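Local coordinates for hypothetical protein PA2201 (Pseudomonas aeruginosa, PDB 2FEF) that is of unknown function but is probably related to immunity proteins that protect bacteria against PoNe-type DNase toxins, at residues A73-L87 against I103-L117. Numbering follows the deposited sequence.
Sequences AWAWGQAAENASTLL and IYLETAALWLDYSRL
The methyl of Ala80 sits over the centre of one face of the Trp111 indole in a CH-pi contact, with CB 3.5 Å from the centroid of the five-membered ring. One turn earlier Gly77 makes a second CH-pi contact, its CA 3.3 Å from the centroid of the Tyr114 ring. Tyr114 reaches there with CG anti to its backbone N (chi1 161°), which brings the phenol across the glycine backbone. Next to these rings Leu110 is a knob among Trp76, Ala79, Ala80 and Ala83, and its CD1 lies 3.8 Å from Ala83 CB. Further along, Leu117 CD1 lies over one face of the Trp76 indole in a CH-pi contact, 3.4 Å from the five-membered ring centroid, while Ile103 CG2 packs against Leu86 and Leu87 toward the other end. Segments 73-87 and 103-117 thus form an antiparallel helical hairpin within the PA2201 N-terminal domain-like region, their axes 8.4 Å apart at an angle of 162°. Helix 35-54 flanks it through Ala79 and Leu86. The same Trp76 ring meets Asp113, whose CB is 3.5 Å from CZ3; the Asp113 carboxylate accepts hydrogen bonds from the backbone N atoms of Asp9 and Asn10, and Trp76 NE1 is hydrogen-bonded to Gly57 O. Thr107 fits between Ala80, Ala83, Ser84 and Leu87, and its OG1 donates back to Ile103 O from above the carbonyl plane. At the polar edge Trp111 NE1 donates to Ser84 OG (3.0 Å, N-H...O angle 159°), the acceptor tilted slightly from the indole plane. Beyond it, Glu81 rests CG against Trp111 CZ2, and its carboxylate forms salt bridges with Arg54 and Arg59 of the second subunit.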
ATOM      1  N   ALA B  73      -9.699  -6.167 -13.609  1.00 25.11           N
ATOM      2  CA  ALA B  73     -10.058  -7.496 -13.066  1.00 25.38           C
ATOM      3  C   ALA B  73      -8.912  -8.046 -12.206  1.00 25.50           C
ATOM      4  O   ALA B  73      -9.140  -8.584 -11.127  1.00 24.15           O
ATOM      5  CB  ALA B  73     -10.449  -8.480 -14.214  1.00 25.22           C
ATOM      6  N   TRP B  74      -7.677  -7.909 -12.677  1.00 26.20           N
ATOM      7  CA  TRP B  74      -6.534  -8.393 -11.896  1.00 27.71           C
ATOM      8  C   TRP B  74      -6.427  -7.705 -10.534  1.00 27.37           C
ATOM      9  O   TRP B  74      -6.051  -8.341  -9.554  1.00 27.12           O
ATOM     10  CB  TRP B  74      -5.234  -8.302 -12.701  1.00 30.47           C
ATOM     11  CG  TRP B  74      -5.221  -9.202 -13.951  1.00 31.15           C
ATOM     12  CD1 TRP B  74      -5.800 -10.457 -14.077  1.00 36.28           C
ATOM     13  CD2 TRP B  74      -4.585  -8.936 -15.204  1.00 34.60           C
ATOM     14  NE1 TRP B  74      -5.567 -10.955 -15.348  1.00 38.54           N
ATOM     15  CE2 TRP B  74      -4.839 -10.040 -16.057  1.00 34.32           C
ATOM     16  CE3 TRP B  74      -3.838  -7.870 -15.695  1.00 35.64           C
ATOM     17  CZ2 TRP B  74      -4.349 -10.110 -17.370  1.00 36.93           C
ATOM     18  CZ3 TRP B  74      -3.350  -7.926 -17.030  1.00 37.78           C
ATOM     19  CH2 TRP B  74      -3.622  -9.042 -17.848  1.00 36.15           C
ATOM     20  N   ALA B  75      -6.783  -6.418 -10.470  1.00 26.59           N
ATOM     21  CA  ALA B  75      -6.772  -5.671  -9.192  1.00 25.91           C
ATOM     22  C   ALA B  75      -7.825  -6.263  -8.227  1.00 25.33           C
ATOM     23  O   ALA B  75      -7.579  -6.481  -7.033  1.00 23.90           O
ATOM     24  CB  ALA B  75      -7.026  -4.176  -9.452  1.00 25.88           C
ATOM     25  N   TRP B  76      -8.984  -6.596  -8.762  1.00 24.83           N
ATOM     26  CA  TRP B  76     -10.006  -7.256  -7.974  1.00 24.30           C
ATOM     27  C   TRP B  76      -9.553  -8.615  -7.499  1.00 24.51           C
ATOM     28  O   TRP B  76      -9.870  -9.003  -6.396  1.00 23.62           O
ATOM     29  CB  TRP B  76     -11.311  -7.419  -8.780  1.00 23.94           C
ATOM     30  CG  TRP B  76     -12.185  -6.177  -8.857  1.00 23.00           C
ATOM     31  CD1 TRP B  76     -11.932  -5.019  -9.553  1.00 25.83           C
ATOM     32  CD2 TRP B  76     -13.462  -6.003  -8.237  1.00 23.73           C
ATOM     33  NE1 TRP B  76     -12.973  -4.135  -9.389  1.00 25.44           N
ATOM     34  CE2 TRP B  76     -13.920  -4.710  -8.575  1.00 23.92           C
ATOM     35  CE3 TRP B  76     -14.250  -6.812  -7.394  1.00 22.42           C
ATOM     36  CZ2 TRP B  76     -15.176  -4.207  -8.145  1.00 23.95           C
ATOM     37  CZ3 TRP B  76     -15.494  -6.317  -6.959  1.00 25.83           C
ATOM     38  CH2 TRP B  76     -15.933  -5.010  -7.322  1.00 23.06           C
ATOM     39  N   GLY B  77      -8.883  -9.365  -8.365  1.00 24.15           N
ATOM     40  CA  GLY B  77      -8.350 -10.672  -7.964  1.00 24.67           C
ATOM     41  C   GLY B  77      -7.355 -10.556  -6.817  1.00 23.97           C
ATOM     42  O   GLY B  77      -7.361 -11.361  -5.907  1.00 23.41           O
ATOM     43  N   GLN B  78      -6.520  -9.525  -6.854  1.00 24.76           N
ATOM     44  CA  GLN B  78      -5.592  -9.283  -5.730  1.00 24.57           C
ATOM     45  C   GLN B  78      -6.351  -8.939  -4.465  1.00 24.72           C
ATOM     46  O   GLN B  78      -5.988  -9.409  -3.387  1.00 22.74           O
ATOM     47  CB  GLN B  78      -4.547  -8.221  -6.052  1.00 25.50           C
ATOM     48  CG  GLN B  78      -3.415  -8.199  -4.921  1.00 24.92           C
ATOM     49  CD  GLN B  78      -2.103  -7.616  -5.392  1.00 25.97           C
ATOM     50  OE1 GLN B  78      -2.003  -6.973  -6.483  1.00 25.88           O
ATOM     51  NE2 GLN B  78      -1.068  -7.835  -4.592  1.00 23.00           N
ATOM     52  N   ALA B  79      -7.391  -8.117  -4.572  1.00 23.91           N
ATOM     53  CA  ALA B  79      -8.224  -7.836  -3.406  1.00 24.07           C
ATOM     54  C   ALA B  79      -8.874  -9.091  -2.816  1.00 23.84           C
ATOM     55  O   ALA B  79      -8.978  -9.230  -1.588  1.00 21.70           O
ATOM     56  CB  ALA B  79      -9.330  -6.828  -3.786  1.00 24.41           C
ATOM     57  N   ALA B  80      -9.370  -9.969  -3.699  1.00 24.21           N
ATOM     58  CA  ALA B  80      -9.948 -11.256  -3.256  1.00 23.48           C
ATOM     59  C   ALA B  80      -8.914 -12.069  -2.470  1.00 23.79           C
ATOM     60  O   ALA B  80      -9.234 -12.667  -1.431  1.00 24.25           O
ATOM     61  CB  ALA B  80     -10.459 -12.047  -4.482  1.00 23.20           C
ATOM     62  N   GLU B  81      -7.669 -12.090  -2.937  1.00 24.29           N
ATOM     63  CA  GLU B  81      -6.589 -12.762  -2.157  1.00 25.69           C
ATOM     64  C   GLU B  81      -6.384 -12.116  -0.792  1.00 24.35           C
ATOM     65  O   GLU B  81      -6.184 -12.789   0.198  1.00 23.33           O
ATOM     66  CB  GLU B  81      -5.239 -12.743  -2.924  1.00 24.98           C
ATOM     67  CG  GLU B  81      -5.218 -13.556  -4.230  1.00 27.37           C
ATOM     68  CD  GLU B  81      -3.799 -13.730  -4.827  1.00 29.71           C
ATOM     69  OE1 GLU B  81      -2.784 -13.442  -4.155  1.00 33.47           O
ATOM     70  OE2 GLU B  81      -3.725 -14.148  -5.999  1.00 36.19           O
ATOM     71  N   ASN B  82      -6.397 -10.787  -0.751  1.00 24.96           N
ATOM     72  CA  ASN B  82      -6.224 -10.080   0.524  1.00 25.11           C
ATOM     73  C   ASN B  82      -7.351 -10.381   1.497  1.00 24.07           C
ATOM     74  O   ASN B  82      -7.137 -10.469   2.730  1.00 23.84           O
ATOM     75  CB  ASN B  82      -6.160  -8.555   0.282  1.00 24.80           C
ATOM     76  CG  ASN B  82      -4.920  -8.109  -0.514  1.00 26.33           C
ATOM     77  OD1 ASN B  82      -3.893  -8.824  -0.641  1.00 26.49           O
ATOM     78  ND2 ASN B  82      -5.021  -6.905  -1.064  1.00 24.05           N
ATOM     79  N   ALA B  83      -8.568 -10.523   0.965  1.00 24.21           N
ATOM     80  CA  ALA B  83      -9.697 -10.937   1.816  1.00 25.01           C
ATOM     81  C   ALA B  83      -9.519 -12.367   2.305  1.00 24.58           C
ATOM     82  O   ALA B  83      -9.849 -12.662   3.445  1.00 25.04           O
ATOM     83  CB  ALA B  83     -11.067 -10.778   1.095  1.00 24.57           C
ATOM     84  N   SER B  84      -9.019 -13.260   1.464  1.00 24.60           N
ATOM     85  CA  SER B  84      -8.665 -14.620   1.951  1.00 25.63           C
ATOM     86  C   SER B  84      -7.599 -14.595   3.087  1.00 24.57           C
ATOM     87  O   SER B  84      -7.689 -15.369   4.026  1.00 24.45           O
ATOM     88  CB  SER B  84      -8.169 -15.498   0.786  1.00 25.79           C
ATOM     89  OG  SER B  84      -9.286 -15.926   0.003  1.00 27.39           O
ATOM     90  N   THR B  85      -6.581 -13.741   2.949  1.00 25.49           N
ATOM     91  CA  THR B  85      -5.534 -13.613   3.984  1.00 25.18           C
ATOM     92  C   THR B  85      -6.132 -13.012   5.231  1.00 24.93           C
ATOM     93  O   THR B  85      -5.868 -13.476   6.322  1.00 24.14           O
ATOM     94  CB  THR B  85      -4.304 -12.837   3.469  1.00 25.67           C
ATOM     95  OG1 THR B  85      -3.923 -13.380   2.197  1.00 24.59           O
ATOM     96  CG2 THR B  85      -3.155 -12.966   4.439  1.00 26.21           C
ATOM     97  N   LEU B  86      -7.008 -12.031   5.077  1.00 24.52           N
ATOM     98  CA  LEU B  86      -7.705 -11.482   6.246  1.00 24.60           C
ATOM     99  C   LEU B  86      -8.443 -12.586   6.987  1.00 24.71           C
ATOM    100  O   LEU B  86      -8.381 -12.670   8.221  1.00 23.91           O
ATOM    101  CB  LEU B  86      -8.697 -10.380   5.813  1.00 24.68           C
ATOM    102  CG  LEU B  86      -9.147  -9.503   6.993  1.00 25.94           C
ATOM    103  CD1 LEU B  86      -8.087  -8.509   7.436  1.00 22.30           C
ATOM    104  CD2 LEU B  86     -10.460  -8.754   6.637  1.00 28.09           C
ATOM    105  N   LEU B  87      -9.151 -13.440   6.234  1.00 23.88           N
ATOM    106  CA  LEU B  87      -9.897 -14.547   6.867  1.00 24.14           C
ATOM    107  C   LEU B  87      -8.933 -15.449   7.651  1.00 23.37           C
ATOM    108  O   LEU B  87      -9.169 -15.765   8.811  1.00 24.82           O
ATOM    109  CB  LEU B  87     -10.677 -15.349   5.801  1.00 23.56           C
ATOM    110  CG  LEU B  87     -11.473 -16.557   6.362  1.00 24.91           C
ATOM    111  CD1 LEU B  87     -12.383 -16.158   7.459  1.00 27.80           C
ATOM    112  CD2 LEU B  87     -12.257 -17.175   5.209  1.00 24.70           C
ATOM    113  N   ILE B 103     -16.642 -12.283   7.611  1.00 26.79           N
ATOM    114  CA  ILE B 103     -15.540 -12.080   6.680  1.00 26.11           C
ATOM    115  C   ILE B 103     -15.679 -12.969   5.468  1.00 25.14           C
ATOM    116  O   ILE B 103     -15.554 -12.500   4.346  1.00 25.86           O
ATOM    117  CB  ILE B 103     -14.153 -12.273   7.356  1.00 26.76           C
ATOM    118  CG1 ILE B 103     -14.045 -11.326   8.562  1.00 26.59           C
ATOM    119  CG2 ILE B 103     -12.975 -12.040   6.340  1.00 25.46           C
ATOM    120  CD1 ILE B 103     -12.922 -11.705   9.580  1.00 27.18           C
ATOM    121  N   TYR B 104     -15.956 -14.245   5.704  1.00 24.84           N
ATOM    122  CA  TYR B 104     -16.082 -15.239   4.647  1.00 25.49           C
ATOM    123  C   TYR B 104     -17.110 -14.843   3.568  1.00 25.09           C
ATOM    124  O   TYR B 104     -16.871 -15.032   2.370  1.00 24.70           O
ATOM    125  CB  TYR B 104     -16.455 -16.620   5.236  1.00 24.65           C
ATOM    126  CG  TYR B 104     -16.632 -17.635   4.115  1.00 26.15           C
ATOM    127  CD1 TYR B 104     -15.515 -18.244   3.492  1.00 24.03           C
ATOM    128  CD2 TYR B 104     -17.901 -17.914   3.612  1.00 24.36           C
ATOM    129  CE1 TYR B 104     -15.690 -19.120   2.404  1.00 21.77           C
ATOM    130  CE2 TYR B 104     -18.084 -18.791   2.529  1.00 25.01           C
ATOM    131  CZ  TYR B 104     -16.993 -19.400   1.956  1.00 24.94           C
ATOM    132  OH  TYR B 104     -17.230 -20.258   0.912  1.00 24.91           O
ATOM    133  N   LEU B 105     -18.222 -14.253   3.977  1.00 25.67           N
ATOM    134  CA  LEU B 105     -19.239 -13.872   2.979  1.00 26.22           C
ATOM    135  C   LEU B 105     -18.661 -12.894   1.972  1.00 27.39           C
ATOM    136  O   LEU B 105     -18.973 -12.988   0.779  1.00 26.43           O
ATOM    137  CB  LEU B 105     -20.486 -13.277   3.630  1.00 27.06           C
ATOM    138  CG  LEU B 105     -21.342 -14.237   4.464  1.00 27.11           C
ATOM    139  CD1 LEU B 105     -22.607 -13.509   4.857  1.00 30.62           C
ATOM    140  CD2 LEU B 105     -21.670 -15.554   3.732  1.00 28.62           C
ATOM    141  N   GLU B 106     -17.804 -11.983   2.447  1.00 27.86           N
ATOM    142  CA  GLU B 106     -17.194 -10.984   1.545  1.00 28.42           C
ATOM    143  C   GLU B 106     -16.010 -11.517   0.786  1.00 28.61           C
ATOM    144  O   GLU B 106     -15.754 -11.104  -0.363  1.00 28.77           O
ATOM    145  CB  GLU B 106     -16.794  -9.721   2.308  1.00 28.72           C
ATOM    146  CG  GLU B 106     -17.999  -8.976   2.898  1.00 28.77           C
ATOM    147  CD  GLU B 106     -18.977  -8.597   1.813  1.00 33.13           C
ATOM    148  OE1 GLU B 106     -18.521  -8.231   0.703  1.00 36.72           O
ATOM    149  OE2 GLU B 106     -20.191  -8.656   2.057  1.00 36.07           O
ATOM    150  N   THR B 107     -15.274 -12.421   1.417  1.00 27.20           N
ATOM    151  CA  THR B 107     -14.171 -13.099   0.731  1.00 27.71           C
ATOM    152  C   THR B 107     -14.740 -13.869  -0.478  1.00 26.25           C
ATOM    153  O   THR B 107     -14.270 -13.708  -1.621  1.00 24.40           O
ATOM    154  CB  THR B 107     -13.470 -14.077   1.650  1.00 28.25           C
ATOM    155  OG1 THR B 107     -13.101 -13.409   2.871  1.00 31.88           O
ATOM    156  CG2 THR B 107     -12.246 -14.704   0.955  1.00 27.93           C
ATOM    157  N   ALA B 108     -15.764 -14.678  -0.228  1.00 25.82           N
ATOM    158  CA  ALA B 108     -16.452 -15.392  -1.303  1.00 25.72           C
ATOM    159  C   ALA B 108     -17.028 -14.438  -2.363  1.00 25.41           C
ATOM    160  O   ALA B 108     -16.884 -14.693  -3.572  1.00 25.19           O
ATOM    161  CB  ALA B 108     -17.548 -16.292  -0.719  1.00 26.05           C
ATOM    162  N   ALA B 109     -17.654 -13.336  -1.928  1.00 25.52           N
ATOM    163  CA  ALA B 109     -18.237 -12.362  -2.875  1.00 25.70           C
ATOM    164  C   ALA B 109     -17.148 -11.730  -3.718  1.00 25.72           C
ATOM    165  O   ALA B 109     -17.321 -11.550  -4.895  1.00 25.59           O
ATOM    166  CB  ALA B 109     -18.978 -11.279  -2.135  1.00 25.33           C
ATOM    167  N   LEU B 110     -16.018 -11.371  -3.113  1.00 26.39           N
ATOM    168  CA  LEU B 110     -14.971 -10.729  -3.893  1.00 26.33           C
ATOM    169  C   LEU B 110     -14.385 -11.684  -4.927  1.00 26.19           C
ATOM    170  O   LEU B 110     -14.105 -11.250  -6.047  1.00 24.59           O
ATOM    171  CB  LEU B 110     -13.879 -10.119  -3.003  1.00 26.68           C
ATOM    172  CG  LEU B 110     -14.292  -8.842  -2.258  1.00 26.78           C
ATOM    173  CD1 LEU B 110     -13.251  -8.632  -1.134  1.00 28.97           C
ATOM    174  CD2 LEU B 110     -14.440  -7.615  -3.229  1.00 26.97           C
ATOM    175  N   TRP B 111     -14.177 -12.959  -4.557  1.00 24.68           N
ATOM    176  CA  TRP B 111     -13.720 -13.949  -5.544  1.00 24.95           C
ATOM    177  C   TRP B 111     -14.696 -14.126  -6.737  1.00 26.37           C
ATOM    178  O   TRP B 111     -14.272 -14.165  -7.901  1.00 25.68           O
ATOM    179  CB  TRP B 111     -13.438 -15.294  -4.865  1.00 25.88           C
ATOM    180  CG  TRP B 111     -12.077 -15.363  -4.212  1.00 23.32           C
ATOM    181  CD1 TRP B 111     -11.793 -15.205  -2.865  1.00 26.35           C
ATOM    182  CD2 TRP B 111     -10.823 -15.568  -4.867  1.00 25.68           C
ATOM    183  NE1 TRP B 111     -10.438 -15.341  -2.660  1.00 26.36           N
ATOM    184  CE2 TRP B 111      -9.816 -15.525  -3.872  1.00 26.97           C
ATOM    185  CE3 TRP B 111     -10.441 -15.742  -6.216  1.00 24.43           C
ATOM    186  CZ2 TRP B 111      -8.449 -15.713  -4.174  1.00 27.33           C
ATOM    187  CZ3 TRP B 111      -9.093 -15.934  -6.515  1.00 26.94           C
ATOM    188  CH2 TRP B 111      -8.109 -15.898  -5.490  1.00 26.35           C
ATOM    189  N   LEU B 112     -15.988 -14.218  -6.421  1.00 26.41           N
ATOM    190  CA  LEU B 112     -17.052 -14.323  -7.415  1.00 26.97           C
ATOM    191  C   LEU B 112     -17.104 -13.073  -8.301  1.00 26.61           C
ATOM    192  O   LEU B 112     -17.123 -13.199  -9.529  1.00 26.80           O
ATOM    193  CB  LEU B 112     -18.390 -14.480  -6.698  1.00 26.46           C
ATOM    194  CG  LEU B 112     -19.603 -14.702  -7.580  1.00 30.53           C
ATOM    195  CD1 LEU B 112     -19.382 -15.952  -8.436  1.00 30.77           C
ATOM    196  CD2 LEU B 112     -20.830 -14.832  -6.692  1.00 31.76           C
ATOM    197  N   ASP B 113     -17.121 -11.880  -7.683  1.00 26.17           N
ATOM    198  CA  ASP B 113     -17.062 -10.600  -8.455  1.00 25.98           C
ATOM    199  C   ASP B 113     -15.834 -10.500  -9.331  1.00 26.13           C
ATOM    200  O   ASP B 113     -15.922 -10.085 -10.503  1.00 25.92           O
ATOM    201  CB  ASP B 113     -17.163  -9.366  -7.534  1.00 26.23           C
ATOM    202  CG  ASP B 113     -18.549  -9.273  -6.807  1.00 26.31           C
ATOM    203  OD1 ASP B 113     -19.530  -9.947  -7.196  1.00 24.87           O
ATOM    204  OD2 ASP B 113     -18.659  -8.500  -5.859  1.00 26.23           O
ATOM    205  N   TYR B 114     -14.672 -10.849  -8.775  1.00 25.74           N
ATOM    206  CA  TYR B 114     -13.471 -10.922  -9.595  1.00 25.09           C
ATOM    207  C   TYR B 114     -13.688 -11.781 -10.837  1.00 24.24           C
ATOM    208  O   TYR B 114     -13.382 -11.353 -11.953  1.00 23.50           O
ATOM    209  CB  TYR B 114     -12.272 -11.426  -8.763  1.00 24.59           C
ATOM    210  CG  TYR B 114     -11.088 -11.983  -9.546  1.00 25.35           C
ATOM    211  CD1 TYR B 114     -10.486 -11.263 -10.577  1.00 24.92           C
ATOM    212  CD2 TYR B 114     -10.529 -13.232  -9.199  1.00 26.36           C
ATOM    213  CE1 TYR B 114      -9.402 -11.793 -11.287  1.00 28.09           C
ATOM    214  CE2 TYR B 114      -9.437 -13.747  -9.889  1.00 27.11           C
ATOM    215  CZ  TYR B 114      -8.882 -13.037 -10.923  1.00 28.24           C
ATOM    216  OH  TYR B 114      -7.783 -13.519 -11.622  1.00 31.76           O
ATOM    217  N   SER B 115     -14.180 -13.002 -10.648  1.00 24.93           N
ATOM    218  CA  SER B 115     -14.346 -13.908 -11.793  1.00 25.30           C
ATOM    219  C   SER B 115     -15.307 -13.318 -12.846  1.00 24.67           C
ATOM    220  O   SER B 115     -15.135 -13.510 -14.056  1.00 24.75           O
ATOM    221  CB  SER B 115     -14.866 -15.271 -11.303  1.00 26.44           C
ATOM    222  OG  SER B 115     -16.277 -15.241 -10.997  1.00 28.08           O
ATOM    223  N   ARG B 116     -16.336 -12.612 -12.389  1.00 24.81           N
ATOM    224  CA  ARG B 116     -17.318 -12.025 -13.335  1.00 24.99           C
ATOM    225  C   ARG B 116     -16.722 -10.881 -14.132  1.00 23.92           C
ATOM    226  O   ARG B 116     -16.980 -10.742 -15.344  1.00 23.51           O
ATOM    227  CB  ARG B 116     -18.555 -11.545 -12.593  1.00 25.63           C
ATOM    228  CG  ARG B 116     -19.378 -12.705 -12.028  1.00 29.16           C
ATOM    229  CD  ARG B 116     -20.321 -12.165 -10.992  1.00 33.80           C
ATOM    230  NE  ARG B 116     -21.270 -13.174 -10.551  1.00 37.78           N
ATOM    231  CZ  ARG B 116     -21.964 -13.083  -9.420  1.00 40.94           C
ATOM    232  NH1 ARG B 116     -21.773 -12.046  -8.599  1.00 42.06           N
ATOM    233  NH2 ARG B 116     -22.818 -14.048  -9.091  1.00 42.66           N
ATOM    234  N   LEU B 117     -15.882 -10.074 -13.478  1.00 23.73           N
ATOM    235  CA  LEU B 117     -15.232  -8.943 -14.167  1.00 23.92           C
ATOM    236  C   LEU B 117     -14.162  -9.472 -15.105  1.00 23.68           C
ATOM    237  O   LEU B 117     -13.945  -8.923 -16.190  1.00 21.80           O
ATOM    238  CB  LEU B 117     -14.629  -7.938 -13.151  1.00 24.44           C
ATOM    239  CG  LEU B 117     -15.701  -7.235 -12.300  1.00 24.34           C
ATOM    240  CD1 LEU B 117     -15.065  -6.502 -11.162  1.00 27.66           C
ATOM    241  CD2 LEU B 117     -16.457  -6.244 -13.190  1.00 25.60           C
TER